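PDB 2Q04: acetoin utilization protein, which probably transfers an acetyl group from acetyl-CoA as a GNAT-family acetyltransferase, perhaps in acetoin utilization. Local coordinates for residues V19-P24 / I64-G69; V166-D171 / L183-G188; T40-P45 / A100-A105; S148-R153 / A176-N181. One frame throughout, in Å; residues are numbered along the deposited sequence.

Contact 1: residues V19-P24 / I64-G69; sequences VEIEGP and IIARQG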
loop_
_atom_site.group_PDB
_atom_site.type_symbol
_atom_site.label_atom_id
_atom_site.label_comp_id
_atom_site.label_asym_id
_atom_site.label_seq_id
_atom_site.Cartn_x
_atom_site.Cartn_y
_atom_site.Cartn_z
ATOM N N VAL A 19 16.066 11.221 4.383
ATOM C CA VAL A 19 15.572 10.158 3.505
ATOM C C VAL A 19 14.748 10.769 2.385
ATOM O O VAL A 19 13.875 11.594 2.632
ATOM C CB VAL A 19 14.672 9.125 4.301
ATOM C CG1 VAL A 19 14.198 8.014 3.387
ATOM C CG2 VAL A 19 15.434 8.551 5.495
ATOM N N GLU A 20 15.034 10.372 1.153
ATOM C CA GLU A 20 14.310 10.893 0.009
ATOM C C GLU A 20 13.078 10.056 -0.249
ATOM O O GLU A 20 13.161 8.827 -0.462
ATOM C CB GLU A 20 15.201 10.933 -1.232
ATOM C CG GLU A 20 16.562 11.581 -0.995
ATOM C CD GLU A 20 16.471 12.898 -0.229
ATOM O OE1 GLU A 20 15.579 13.716 -0.544
ATOM O OE2 GLU A 20 17.295 13.112 0.687
ATOM N N ILE A 21 11.927 10.709 -0.185
ATOM C CA ILE A 21 10.656 10.053 -0.392
ATOM C C ILE A 21 10.067 10.536 -1.694
ATOM O O ILE A 21 9.691 11.696 -1.821
ATOM C CB ILE A 21 9.711 10.333 0.765
ATOM C CG1 ILE A 21 10.320 9.758 2.052
ATOM C CG2 ILE A 21 8.330 9.710 0.498
ATOM C CD1 ILE A 21 9.549 10.019 3.239
ATOM N N GLU A 22 10.001 9.641 -2.677
ATOM C CA GLU A 22 9.695 10.042 -4.021
ATOM C C GLU A 22 9.057 8.928 -4.845
ATOM O O GLU A 22 9.299 7.742 -4.612
ATOM C CB GLU A 22 10.976 10.500 -4.706
ATOM C CG GLU A 22 12.028 9.381 -4.838
ATOM C CD GLU A 22 13.366 9.879 -5.302
ATOM O OE1 GLU A 22 13.772 10.986 -4.896
ATOM O OE2 GLU A 22 14.041 9.140 -6.041
ATOM N N GLY A 23 8.301 9.337 -5.862
ATOM C CA GLY A 23 7.709 8.414 -6.811
ATOM C C GLY A 23 6.485 9.029 -7.462
ATOM O O GLY A 23 6.099 10.154 -7.114
ATOM N N PRO A 24 5.830 8.278 -8.392
ATOM C CA PRO A 24 6.217 6.910 -8.787
ATOM C C PRO A 24 7.562 6.844 -9.538
ATOM O O PRO A 24 7.856 7.699 -10.393
ATOM C CB PRO A 24 5.055 6.457 -9.706
ATOM C CG PRO A 24 3.963 7.465 -9.500
ATOM C CD PRO A 24 4.617 8.729 -9.101
ATOM N N ILE A 64 6.363 4.095 -4.902
ATOM C CA ILE A 64 6.959 5.216 -4.207
ATOM C C ILE A 64 7.941 4.645 -3.189
ATOM O O ILE A 64 7.632 3.660 -2.499
ATOM C CB ILE A 64 5.876 6.096 -3.491
ATOM C CG1 ILE A 64 5.079 6.920 -4.523
ATOM C CG2 ILE A 64 6.530 7.041 -2.471
ATOM C CD1 ILE A 64 4.247 6.084 -5.489
ATOM N N ILE A 65 9.133 5.242 -3.114
ATOM C CA ILE A 65 10.223 4.689 -2.294
ATOM C C ILE A 65 10.743 5.672 -1.261
ATOM O O ILE A 65 10.663 6.875 -1.449
ATOM C CB ILE A 65 11.406 4.259 -3.171
ATOM C CG1 ILE A 65 11.999 5.480 -3.920
ATOM C CG2 ILE A 65 10.968 3.179 -4.153
ATOM C CD1 ILE A 65 13.253 5.173 -4.677
ATOM N N ALA A 66 11.213 5.132 -0.137
ATOM C CA ALA A 66 11.988 5.893 0.836
ATOM C C ALA A 66 13.423 5.465 0.637
ATOM O O ALA A 66 13.746 4.283 0.763
ATOM C CB ALA A 66 11.534 5.596 2.232
ATOM N N ARG A 67 14.288 6.430 0.328
ATOM C CA ARG A 67 15.585 6.128 -0.231
ATOM C C ARG A 67 16.723 6.932 0.418
ATOM O O ARG A 67 16.550 8.088 0.789
ATOM C CB ARG A 67 15.543 6.412 -1.743
ATOM C CG ARG A 67 16.825 6.175 -2.463
ATOM C CD ARG A 67 16.702 6.524 -3.955
ATOM N NE ARG A 67 16.305 7.926 -4.188
ATOM C CZ ARG A 67 17.117 8.987 -4.024
ATOM N NH1 ARG A 67 18.328 8.837 -3.524
ATOM N NH2 ARG A 67 16.679 10.207 -4.298
ATOM N N GLN A 68 17.870 6.270 0.588
ATOM C CA GLN A 68 19.111 6.923 0.974
ATOM C C GLN A 68 20.176 6.480 -0.001
ATOM O O GLN A 68 20.563 5.333 0.000
ATOM C CB GLN A 68 19.517 6.528 2.392
ATOM C CG GLN A 68 18.905 7.387 3.489
ATOM C CD GLN A 68 19.571 7.163 4.852
ATOM O OE1 GLN A 68 20.097 6.077 5.133
ATOM N NE2 GLN A 68 19.551 8.192 5.699
ATOM N N GLY A 69 20.637 7.396 -0.849
ATOM C CA GLY A 69 21.579 7.045 -1.909
ATOM C C GLY A 69 20.937 6.057 -2.872
ATOM O O GLY A 69 19.823 6.259 -3.307
#

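Contact 2: residues V166-D171 / L183-G188; sequences VFFPTD and LMARIG. With EDO (1,2-ethanediol), chain K.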
loop_
_atom_site.group_PDB
_atom_site.type_symbol
_atom_site.label_atom_id
_atom_site.label_comp_id
_atom_site.label_asym_id
_atom_site.label_seq_id
_atom_site.Cartn_x
_atom_site.Cartn_y
_atom_site.Cartn_z
ATOM N N VAL A 166 -9.439 4.307 5.407
ATOM C CA VAL A 166 -10.273 4.084 6.572
ATOM C C VAL A 166 -10.702 2.626 6.625
ATOM O O VAL A 166 -10.911 2.011 5.594
ATOM C CB VAL A 166 -11.588 4.958 6.479
ATOM C CG1 VAL A 166 -12.324 4.960 7.782
ATOM C CG2 VAL A 166 -11.264 6.364 6.055
ATOM N N PHE A 167 -10.872 2.094 7.842
ATOM C CA PHE A 167 -11.309 0.719 8.035
ATOM C C PHE A 167 -12.713 0.503 7.500
ATOM O O PHE A 167 -13.590 1.346 7.687
ATOM C CB PHE A 167 -11.273 0.364 9.508
ATOM C CG PHE A 167 -11.897 -0.951 9.823
ATOM C CD1 PHE A 167 -11.142 -2.100 9.833
ATOM C CD2 PHE A 167 -13.259 -1.040 10.111
ATOM C CE1 PHE A 167 -11.720 -3.317 10.128
ATOM C CE2 PHE A 167 -13.837 -2.247 10.404
ATOM C CZ PHE A 167 -13.073 -3.387 10.422
ATOM N N PHE A 168 -12.911 -0.637 6.819
ATOM C CA PHE A 168 -14.242 -1.057 6.344
ATOM C C PHE A 168 -14.499 -2.501 6.746
ATOM O O PHE A 168 -13.629 -3.358 6.574
ATOM C CB PHE A 168 -14.344 -0.933 4.820
ATOM C CG PHE A 168 -14.543 0.474 4.341
ATOM C CD1 PHE A 168 -15.810 1.029 4.298
ATOM C CD2 PHE A 168 -13.467 1.242 3.929
ATOM C CE1 PHE A 168 -15.998 2.325 3.861
ATOM C CE2 PHE A 168 -13.656 2.542 3.473
ATOM C CZ PHE A 168 -14.918 3.081 3.449
ATOM N N PRO A 169 -15.689 -2.778 7.315
ATOM C CA PRO A 169 -16.052 -4.159 7.604
ATOM C C PRO A 169 -16.123 -4.992 6.345
ATOM O O PRO A 169 -16.357 -4.461 5.266
ATOM C CB PRO A 169 -17.450 -4.034 8.240
ATOM C CG PRO A 169 -17.543 -2.658 8.712
ATOM C CD PRO A 169 -16.720 -1.835 7.780
ATOM N N THR A 170 -15.896 -6.281 6.480
ATOM C CA THR A 170 -15.985 -7.193 5.352
ATOM C C THR A 170 -16.325 -8.606 5.822
ATOM O O THR A 170 -16.036 -8.980 6.958
ATOM C CB THR A 170 -14.668 -7.252 4.576
ATOM O OG1 THR A 170 -14.788 -8.188 3.504
ATOM C CG2 THR A 170 -13.514 -7.688 5.490
ATOM N N ASP A 171 -16.943 -9.382 4.944
ATOM C CA ASP A 171 -17.191 -10.780 5.224
ATOM C C ASP A 171 -16.186 -11.678 4.487
ATOM O O ASP A 171 -16.370 -12.890 4.405
ATOM C CB ASP A 171 -18.632 -11.164 4.866
ATOM C CG ASP A 171 -18.952 -10.960 3.401
ATOM O OD1 ASP A 171 -18.015 -10.821 2.583
ATOM O OD2 ASP A 171 -20.146 -10.952 3.066
ATOM N N LEU A 183 -9.577 -4.677 6.234
ATOM C CA LEU A 183 -9.675 -4.061 4.947
ATOM C C LEU A 183 -9.810 -2.584 5.180
ATOM O O LEU A 183 -10.577 -2.152 6.033
ATOM C CB LEU A 183 -10.922 -4.577 4.210
ATOM C CG LEU A 183 -11.439 -3.755 3.021
ATOM C CD1 LEU A 183 -10.486 -3.856 1.818
ATOM C CD2 LEU A 183 -12.829 -4.235 2.650
HETATM N N MSE A 184 -9.052 -1.807 4.452
HETATM C CA MSE A 184 -9.159 -0.359 4.531
HETATM C C MSE A 184 -9.221 0.185 3.145
HETATM O O MSE A 184 -8.788 -0.472 2.202
HETATM C CB MSE A 184 -7.959 0.240 5.266
HETATM C CG MSE A 184 -7.791 -0.257 6.663
HETATM SE SE MSE A 184 -6.338 0.582 7.536
HETATM C CE MSE A 184 -7.024 2.401 7.574
ATOM N N ALA A 185 -9.742 1.392 3.000
ATOM C CA ALA A 185 -9.840 1.992 1.686
ATOM C C ALA A 185 -9.951 3.505 1.719
ATOM O O ALA A 185 -10.536 4.072 2.613
ATOM C CB ALA A 185 -10.999 1.405 0.930
ATOM N N ARG A 186 -9.388 4.136 0.694
ATOM C CA ARG A 186 -9.464 5.570 0.518
ATOM C C ARG A 186 -10.305 5.861 -0.696
ATOM O O ARG A 186 -9.939 5.480 -1.822
ATOM C CB ARG A 186 -8.061 6.160 0.319
ATOM C CG ARG A 186 -8.026 7.692 0.089
ATOM C CD ARG A 186 -6.640 8.126 -0.407
ATOM N NE ARG A 186 -6.340 9.548 -0.165
ATOM C CZ ARG A 186 -6.667 10.544 -0.983
ATOM N NH1 ARG A 186 -7.382 10.315 -2.073
ATOM N NH2 ARG A 186 -6.322 11.780 -0.680
ATOM N N ILE A 187 -11.455 6.497 -0.480
ATOM C CA ILE A 187 -12.349 6.864 -1.580
ATOM C C ILE A 187 -12.014 8.268 -2.067
ATOM O O ILE A 187 -12.297 9.260 -1.387
ATOM C CB ILE A 187 -13.845 6.822 -1.151
ATOM C CG1 ILE A 187 -14.230 5.409 -0.702
ATOM C CG2 ILE A 187 -14.756 7.281 -2.322
ATOM C CD1 ILE A 187 -15.584 5.329 -0.015
ATOM N N GLY A 188 -11.406 8.344 -3.249
ATOM C CA GLY A 188 -11.040 9.610 -3.838
ATOM C C GLY A 188 -12.218 10.564 -3.951
ATOM O O GLY A 188 -13.361 10.140 -4.145
HETATM C C1 EDO K . -13.807 -7.636 10.236
HETATM O O1 EDO K . -14.809 -7.115 9.335
HETATM C C2 EDO K . -12.443 -7.016 9.907
HETATM O O2 EDO K . -11.498 -7.209 10.979
HETATM O O HOH W 1 -11.835 -5.545 7.412
#

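Contact 3: residues T40-P45 / A100-A105; sequences TAFRQP and AIEVAA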
loop_
_atom_site.group_PDB
_atom_site.type_symbol
_atom_site.label_atom_id
_atom_site.label_comp_id
_atom_site.label_asym_id
_atom_site.label_seq_id
_atom_site.Cartn_x
_atom_site.Cartn_y
_atom_site.Cartn_z
ATOM N N THR A 40 12.240 -7.950 4.324
ATOM C CA THR A 40 11.967 -9.365 4.000
ATOM C C THR A 40 10.610 -9.877 4.591
ATOM O O THR A 40 10.456 -11.074 4.867
ATOM C CB THR A 40 13.117 -10.277 4.527
ATOM O OG1 THR A 40 13.280 -10.081 5.937
ATOM C CG2 THR A 40 14.432 -9.950 3.821
ATOM N N ALA A 41 9.633 -8.974 4.726
ATOM C CA ALA A 41 8.322 -9.330 5.311
ATOM C C ALA A 41 7.436 -10.091 4.319
ATOM O O ALA A 41 6.531 -10.827 4.725
ATOM C CB ALA A 41 7.601 -8.077 5.807
ATOM N N PHE A 42 7.679 -9.890 3.026
ATOM C CA PHE A 42 6.907 -10.575 1.986
ATOM C C PHE A 42 7.734 -11.644 1.299
ATOM O O PHE A 42 7.270 -12.766 1.109
ATOM C CB PHE A 42 6.356 -9.571 0.982
ATOM C CG PHE A 42 5.295 -8.680 1.558
ATOM C CD1 PHE A 42 4.001 -9.162 1.759
ATOM C CD2 PHE A 42 5.605 -7.403 2.002
ATOM C CE1 PHE A 42 3.027 -8.365 2.340
ATOM C CE2 PHE A 42 4.632 -6.598 2.582
ATOM C CZ PHE A 42 3.338 -7.085 2.746
ATOM N N ARG A 43 8.970 -11.303 0.944
ATOM C CA ARG A 43 9.920 -12.291 0.410
ATOM C C ARG A 43 11.352 -11.748 0.503
ATOM O O ARG A 43 11.559 -10.572 0.815
ATOM C CB ARG A 43 9.572 -12.651 -1.048
ATOM C CG ARG A 43 9.872 -11.564 -2.039
ATOM C CD ARG A 43 9.007 -11.681 -3.286
ATOM N NE ARG A 43 7.645 -11.191 -3.054
ATOM C CZ ARG A 43 6.735 -11.019 -4.015
ATOM N NH1 ARG A 43 7.024 -11.317 -5.280
ATOM N NH2 ARG A 43 5.526 -10.556 -3.709
ATOM N N GLN A 44 12.332 -12.610 0.242
ATOM C CA GLN A 44 13.741 -12.208 0.315
ATOM C C GLN A 44 14.005 -11.008 -0.633
ATOM O O GLN A 44 13.333 -10.867 -1.661
ATOM C CB GLN A 44 14.652 -13.387 -0.024
ATOM C CG GLN A 44 14.523 -14.574 0.955
ATOM C CD GLN A 44 14.864 -14.200 2.395
ATOM O OE1 GLN A 44 15.928 -13.646 2.670
ATOM N NE2 GLN A 44 13.973 -14.530 3.317
ATOM N N PRO A 45 15.005 -10.151 -0.289
ATOM C CA PRO A 45 15.135 -8.820 -0.951
ATOM C C PRO A 45 15.358 -8.884 -2.472
ATOM O O PRO A 45 14.802 -8.067 -3.208
ATOM C CB PRO A 45 16.351 -8.183 -0.240
ATOM C CG PRO A 45 16.570 -9.031 1.008
ATOM C CD PRO A 45 16.107 -10.402 0.658
ATOM N N ALA A 100 1.286 -3.104 -0.865
ATOM C CA ALA A 100 2.014 -3.232 0.378
ATOM C C ALA A 100 2.790 -1.958 0.718
ATOM O O ALA A 100 2.925 -1.050 -0.107
ATOM C CB ALA A 100 2.958 -4.424 0.309
ATOM N N ILE A 101 3.259 -1.898 1.957
ATOM C CA ILE A 101 4.058 -0.795 2.447
ATOM C C ILE A 101 4.995 -1.346 3.494
ATOM O O ILE A 101 4.560 -1.931 4.468
ATOM C CB ILE A 101 3.175 0.320 3.059
ATOM C CG1 ILE A 101 4.025 1.518 3.479
ATOM C CG2 ILE A 101 2.393 -0.196 4.238
ATOM C CD1 ILE A 101 3.208 2.730 3.841
ATOM N N GLU A 102 6.285 -1.242 3.241
ATOM C CA GLU A 102 7.270 -1.829 4.123
ATOM C C GLU A 102 8.424 -0.860 4.374
ATOM O O GLU A 102 8.789 -0.092 3.511
ATOM C CB GLU A 102 7.792 -3.149 3.525
ATOM C CG GLU A 102 8.519 -4.036 4.523
ATOM C CD GLU A 102 8.959 -5.381 3.925
ATOM O OE1 GLU A 102 8.609 -5.669 2.743
ATOM O OE2 GLU A 102 9.651 -6.150 4.645
ATOM N N VAL A 103 8.957 -0.896 5.588
ATOM C CA VAL A 103 10.029 0.000 5.998
ATOM C C VAL A 103 10.999 -0.754 6.900
ATOM O O VAL A 103 10.580 -1.388 7.866
ATOM C CB VAL A 103 9.469 1.209 6.786
ATOM C CG1 VAL A 103 10.610 2.090 7.306
ATOM C CG2 VAL A 103 8.497 2.017 5.915
ATOM N N ALA A 104 12.296 -0.677 6.589
ATOM C CA ALA A 104 13.319 -1.360 7.390
ATOM C C ALA A 104 13.127 -1.068 8.880
ATOM O O ALA A 104 12.829 0.057 9.266
ATOM C CB ALA A 104 14.713 -0.940 6.944
ATOM N N ALA A 105 13.331 -2.094 9.705
ATOM C CA ALA A 105 13.077 -2.013 11.156
ATOM C C ALA A 105 13.811 -0.848 11.855
ATOM O O ALA A 105 13.237 -0.172 12.712
ATOM C CB ALA A 105 13.445 -3.337 11.821
HETATM O O HOH W 2 9.591 -8.009 1.431
#

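Contact 4: residues S148-R153 / A176-N181; sequences SVWDYR and ASHPAN. With EDO (1,2-ethanediol), chain J; EDO (1,2-ethanediol), chain K.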
loop_
_atom_site.group_PDB
_atom_site.type_symbol
_atom_site.label_atom_id
_atom_site.label_comp_id
_atom_site.label_asym_id
_atom_site.label_seq_id
_atom_site.Cartn_x
_atom_site.Cartn_y
_atom_site.Cartn_z
ATOM N N SER A 148 2.819 -6.098 20.399
ATOM C CA SER A 148 1.795 -7.103 20.374
ATOM C C SER A 148 1.021 -6.904 19.100
ATOM O O SER A 148 1.210 -5.924 18.401
ATOM C CB SER A 148 0.854 -6.968 21.575
ATOM O OG SER A 148 -0.090 -5.927 21.365
ATOM N N VAL A 149 0.103 -7.793 18.836
ATOM C CA VAL A 149 -0.661 -7.739 17.582
ATOM C C VAL A 149 -1.625 -6.539 17.534
ATOM O O VAL A 149 -1.793 -5.909 16.484
ATOM C CB VAL A 149 -1.470 -9.047 17.317
ATOM C CG1 VAL A 149 -2.245 -8.936 16.014
ATOM C CG2 VAL A 149 -0.551 -10.241 17.261
ATOM N N TRP A 150 -2.235 -6.217 18.671
ATOM C CA TRP A 150 -3.256 -5.182 18.714
ATOM C C TRP A 150 -2.637 -3.782 18.758
ATOM O O TRP A 150 -3.167 -2.853 18.147
ATOM C CB TRP A 150 -4.203 -5.438 19.891
ATOM C CG TRP A 150 -4.589 -6.928 20.018
ATOM C CD1 TRP A 150 -4.034 -7.849 20.862
ATOM C CD2 TRP A 150 -5.539 -7.652 19.208
ATOM N NE1 TRP A 150 -4.612 -9.092 20.664
ATOM C CE2 TRP A 150 -5.533 -9.000 19.656
ATOM C CE3 TRP A 150 -6.399 -7.291 18.168
ATOM C CZ2 TRP A 150 -6.359 -9.985 19.094
ATOM C CZ3 TRP A 150 -7.228 -8.279 17.608
ATOM C CH2 TRP A 150 -7.197 -9.606 18.075
ATOM N N ASP A 151 -1.472 -3.651 19.414
ATOM C CA ASP A 151 -0.707 -2.392 19.378
ATOM C C ASP A 151 -0.239 -2.132 17.959
ATOM O O ASP A 151 -0.301 -1.000 17.473
ATOM C CB ASP A 151 0.490 -2.467 20.325
ATOM C CG ASP A 151 0.080 -2.709 21.758
ATOM O OD1 ASP A 151 -1.119 -2.535 22.071
ATOM O OD2 ASP A 151 0.945 -3.097 22.566
ATOM N N TYR A 152 0.210 -3.191 17.286
ATOM C CA TYR A 152 0.639 -3.089 15.899
ATOM C C TYR A 152 -0.508 -2.633 15.028
ATOM O O TYR A 152 -0.355 -1.746 14.204
ATOM C CB TYR A 152 1.152 -4.442 15.383
ATOM C CG TYR A 152 1.769 -4.346 14.013
ATOM C CD1 TYR A 152 0.968 -4.241 12.873
ATOM C CD2 TYR A 152 3.151 -4.266 13.856
ATOM C CE1 TYR A 152 1.526 -4.090 11.610
ATOM C CE2 TYR A 152 3.723 -4.117 12.594
ATOM C CZ TYR A 152 2.900 -4.033 11.473
ATOM O OH TYR A 152 3.453 -3.881 10.222
ATOM N N ARG A 153 -1.655 -3.278 15.199
ATOM C CA ARG A 153 -2.851 -2.953 14.429
ATOM C C ARG A 153 -3.274 -1.497 14.616
ATOM O O ARG A 153 -3.560 -0.801 13.644
ATOM C CB ARG A 153 -4.002 -3.905 14.815
ATOM C CG ARG A 153 -5.429 -3.407 14.437
ATOM C CD ARG A 153 -5.615 -3.255 12.940
ATOM N NE ARG A 153 -6.866 -2.566 12.622
ATOM C CZ ARG A 153 -8.061 -3.164 12.514
ATOM N NH1 ARG A 153 -8.183 -4.465 12.670
ATOM N NH2 ARG A 153 -9.134 -2.447 12.234
ATOM N N ALA A 176 -11.714 -11.932 7.702
ATOM C CA ALA A 176 -12.604 -12.208 8.815
ATOM C C ALA A 176 -12.023 -13.238 9.782
ATOM O O ALA A 176 -12.451 -13.320 10.934
ATOM C CB ALA A 176 -13.949 -12.679 8.299
ATOM N N SER A 177 -11.047 -14.020 9.315
ATOM C CA SER A 177 -10.512 -15.148 10.103
ATOM C C SER A 177 -9.853 -14.706 11.423
ATOM O O SER A 177 -9.632 -15.522 12.317
ATOM C CB SER A 177 -9.485 -15.922 9.285
ATOM O OG SER A 177 -8.241 -15.243 9.261
ATOM N N HIS A 178 -9.485 -13.436 11.505
ATOM C CA HIS A 178 -8.809 -12.885 12.702
ATOM C C HIS A 178 -9.143 -11.384 12.805
ATOM O O HIS A 178 -8.888 -10.642 11.875
ATOM C CB HIS A 178 -7.258 -13.066 12.568
ATOM C CG HIS A 178 -6.494 -12.868 13.860
ATOM N ND1 HIS A 178 -6.286 -11.628 14.426
ATOM C CD2 HIS A 178 -5.828 -13.752 14.645
ATOM C CE1 HIS A 178 -5.568 -11.763 15.527
ATOM N NE2 HIS A 178 -5.276 -13.040 15.680
ATOM N N PRO A 179 -9.733 -10.945 13.949
ATOM C CA PRO A 179 -10.149 -9.547 14.110
ATOM C C PRO A 179 -9.030 -8.515 13.884
ATOM O O PRO A 179 -9.315 -7.364 13.593
ATOM C CB PRO A 179 -10.617 -9.481 15.553
ATOM C CG PRO A 179 -10.976 -10.814 15.899
ATOM C CD PRO A 179 -10.117 -11.750 15.109
ATOM N N ALA A 180 -7.780 -8.921 14.068
ATOM C CA ALA A 180 -6.655 -8.009 13.863
ATOM C C ALA A 180 -6.485 -7.657 12.376
ATOM O O ALA A 180 -6.049 -6.543 12.034
ATOM C CB ALA A 180 -5.378 -8.599 14.410
ATOM N N ASN A 181 -6.817 -8.599 11.489
ATOM C CA ASN A 181 -6.767 -8.322 10.041
ATOM C C ASN A 181 -7.778 -7.247 9.701
ATOM O O ASN A 181 -8.740 -7.026 10.449
ATOM C CB ASN A 181 -7.061 -9.576 9.222
ATOM C CG ASN A 181 -6.122 -10.712 9.530
ATOM O OD1 ASN A 181 -5.010 -10.504 10.023
ATOM N ND2 ASN A 181 -6.564 -11.930 9.252
HETATM C C1 EDO J . 3.597 -4.459 7.614
HETATM O O1 EDO J . 2.350 -3.754 7.813
HETATM C C2 EDO J . 3.731 -4.897 6.169
HETATM O O2 EDO J . 4.688 -5.950 6.074
HETATM C C1 EDO K . -13.807 -7.636 10.236
HETATM O O1 EDO K . -14.809 -7.115 9.335
HETATM C C2 EDO K . -12.443 -7.016 9.907
HETATM O O2 EDO K . -11.498 -7.209 10.979
#

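Contact 1: residues V19-P24 / I64-G69
Arg67 grips the carboxylate of Glu22 side-on, NE meeting OE2 at 3.2 Å and NH2 meeting OE1 at 3.1 Å, in a salt bridge across two antiparallel strands of the GNAT-family sheet. Both oxygens lie near the guanidinium plane, yet the nitrogens approach from above the carboxylate, the two planes standing 57° apart. Glu22 CG sits between the backbone N and the carbonyl carbon (chi1 63°), and an extended chain beyond it reaches the arginine. The remaining nitrogen, Arg67 NH1, donates to Gly69 O at 3.0 Å, so each of its three nitrogens has an acceptor, which holds the group against turning. Over one face lies CB of Glu20, 3.5 Å from Arg67 NH2, while the carboxylate of Glu20 turns away to Thr11 and His9. Backbone bonds run both ways between Glu20 and Arg67 and between Glu22 and Ile65. Ile21 and Ala66, a non-hydrogen-bonded pair, face helix 112-121, where apolar groups suit the buried side. Gly23 fits because a CB there would jam against the carbonyl O of Glu22 and collide with Ile64 CA. Past this glycine comes a cis peptide bond, and Ile64 CD1 rests 3.9 Å from Pro24 CA.

Contact 2: residues V166-D171 / L183-G188
Phe168 starts its side chain with CG anti to its own carbonyl carbon (chi1 -77°), and the ring then meets Ala185, whose CB is 3.8 Å from Phe168 CE2. Leu183 has CG anti to the backbone N (chi1 162°), and its CD2 lies 4.0 Å from CB of Thr170. The Phe168 ring turns its edge to the strand, with Ala185 N and O near the ring plane; the small alanine lets it lie this close. Ile187 CD1 touches Phe168 CZ at 4.2 Å, the two side chains crossing at about a right angle. The short strand 166-168 is an edge strand of the GNAT-like sheet, antiparallel to strand 182-187, whose other side bonds to strand 130-135. Val166 and Ala185 exchange two backbone bonds; in one, Val166 N meets Ala185 O from well above the carbonyl plane at 3.0 Å. Phe168 N donates to Leu183 O at 2.9 Å. Next, a water accepts from Leu183 N and donates to Phe168 O. On the opposite face Met184, a selenomethionine, brings CE to 3.8 Å from Val166 CA. Thr170 N donates to O1 of an ethanediol, probably from the crystallisation liquor, at 3.2 Å.

Contact 3: residues T40-P45 / A100-A105
Ala41 and Glu102 bring the backbones nearest, with their CA atoms 7.7 Å apart, too far for strand pairing: residues 40-44 form an irregular loop that runs into helix 45-56, and residues 100-103 close strand 95-103. The long side chain of Glu102 spans the gap, CG anti to the backbone N (chi1 -164°) and the chain extended beyond. Its OE2 accepts from Ala41 N at 2.8 Å, on the syn side and 26° out of the carboxylate plane. CB of Ala41 lies close by, where a small side chain suits. The other oxygen, OE1, is bonded to a water that also accepts from Phe42 N, and weakly to Tyr75 OH. OE1 further lies near the plane of the Phe42 ring, 3.5 Å from CD2, where an aromatic C-H can face an acceptor. An alanine in place of Glu102 would probably leave Ala41 N without its acceptor and take one acceptor from the bridging water, so that the loop is held less firmly. The same ring packs on His139 and touches Ala100, whose CB is 3.6 Å from both Phe42 CE2 and CZ. A bound calcium ion, probably the one held by Gly99 and Thr134, lies about 5 Å from the Ala100 side chain. The strand leads toward helix 112-121 as in the GNAT fold, where this connection typically forms the acyl-CoA pyrophosphate-binding loop.

Contact 4: residues S148-R153 / A176-N181
Arg153 NH1 donates to Ala180 O at 3.0 Å, approaching from above the carbonyl plane rather than within it. The arginine chain bends at chi2 (63°), and CD comes within 3.4 Å of Ala180 O, so that CD and NH1 both lie against the same oxygen. A turn earlier along the helix, CG1 of Val149 presses on CB of Ala180 at 3.5 Å. Trp150 reaches the loop with its six-membered ring: CZ3 is 3.7 Å from Ala180 CB, and CB of Pro179 lies at the ring's edge. CH2 of Trp150 touches His178 CE1 at 3.7 Å; the two ring planes are 22° apart but slid past each other, so they barely overlap. Around this first shell, His178 ND1 accepts from Ala180 N, and a type I turn from His178 to Asn181 closes with Asn181 N bonded to His178 O. Pro179 fits such a turn with its phi of -55°. Asn181 OD1 accepts from Tyr137 N, tying the turn's end to a neighbouring loop, while Glu157 pairs with Arg153 NE. An alanine in place of Arg153 would probably leave Ala180 O without this donor and Glu157 without its opposite charge. On the helix side, Ser148 is the N-cap, its OG accepting weakly from Asp151 N. The arrangement is the N-capped start of helix 149-162 packed against a beta turn that leads into strand 182-187.

In the fold
Contacts 1, 2 and 3 all reach the one mixed sheet of the GNAT fold, contacts 1 and 2 on opposite sides of the chain's centre with their own centres 26 Å apart. Contact 3 lies 15 Å from contact 1, centre to centre, and interleaves with it along the chain. Contacts 2 and 4 also interleave and touch directly: Phe167 CD1 is 3.1 Å from Arg153 NH2, where helix 149-162 leads on to strand 166-168. Both contacts touch one crystallisation ethanediol, which bonds to Thr170 N and Asn181 O. The calcium near Ala100 places contact 3 beside a metal site, whereas the side chains of Leu183 and Asn181 stand about 9 and 10 Å from a bound calcium.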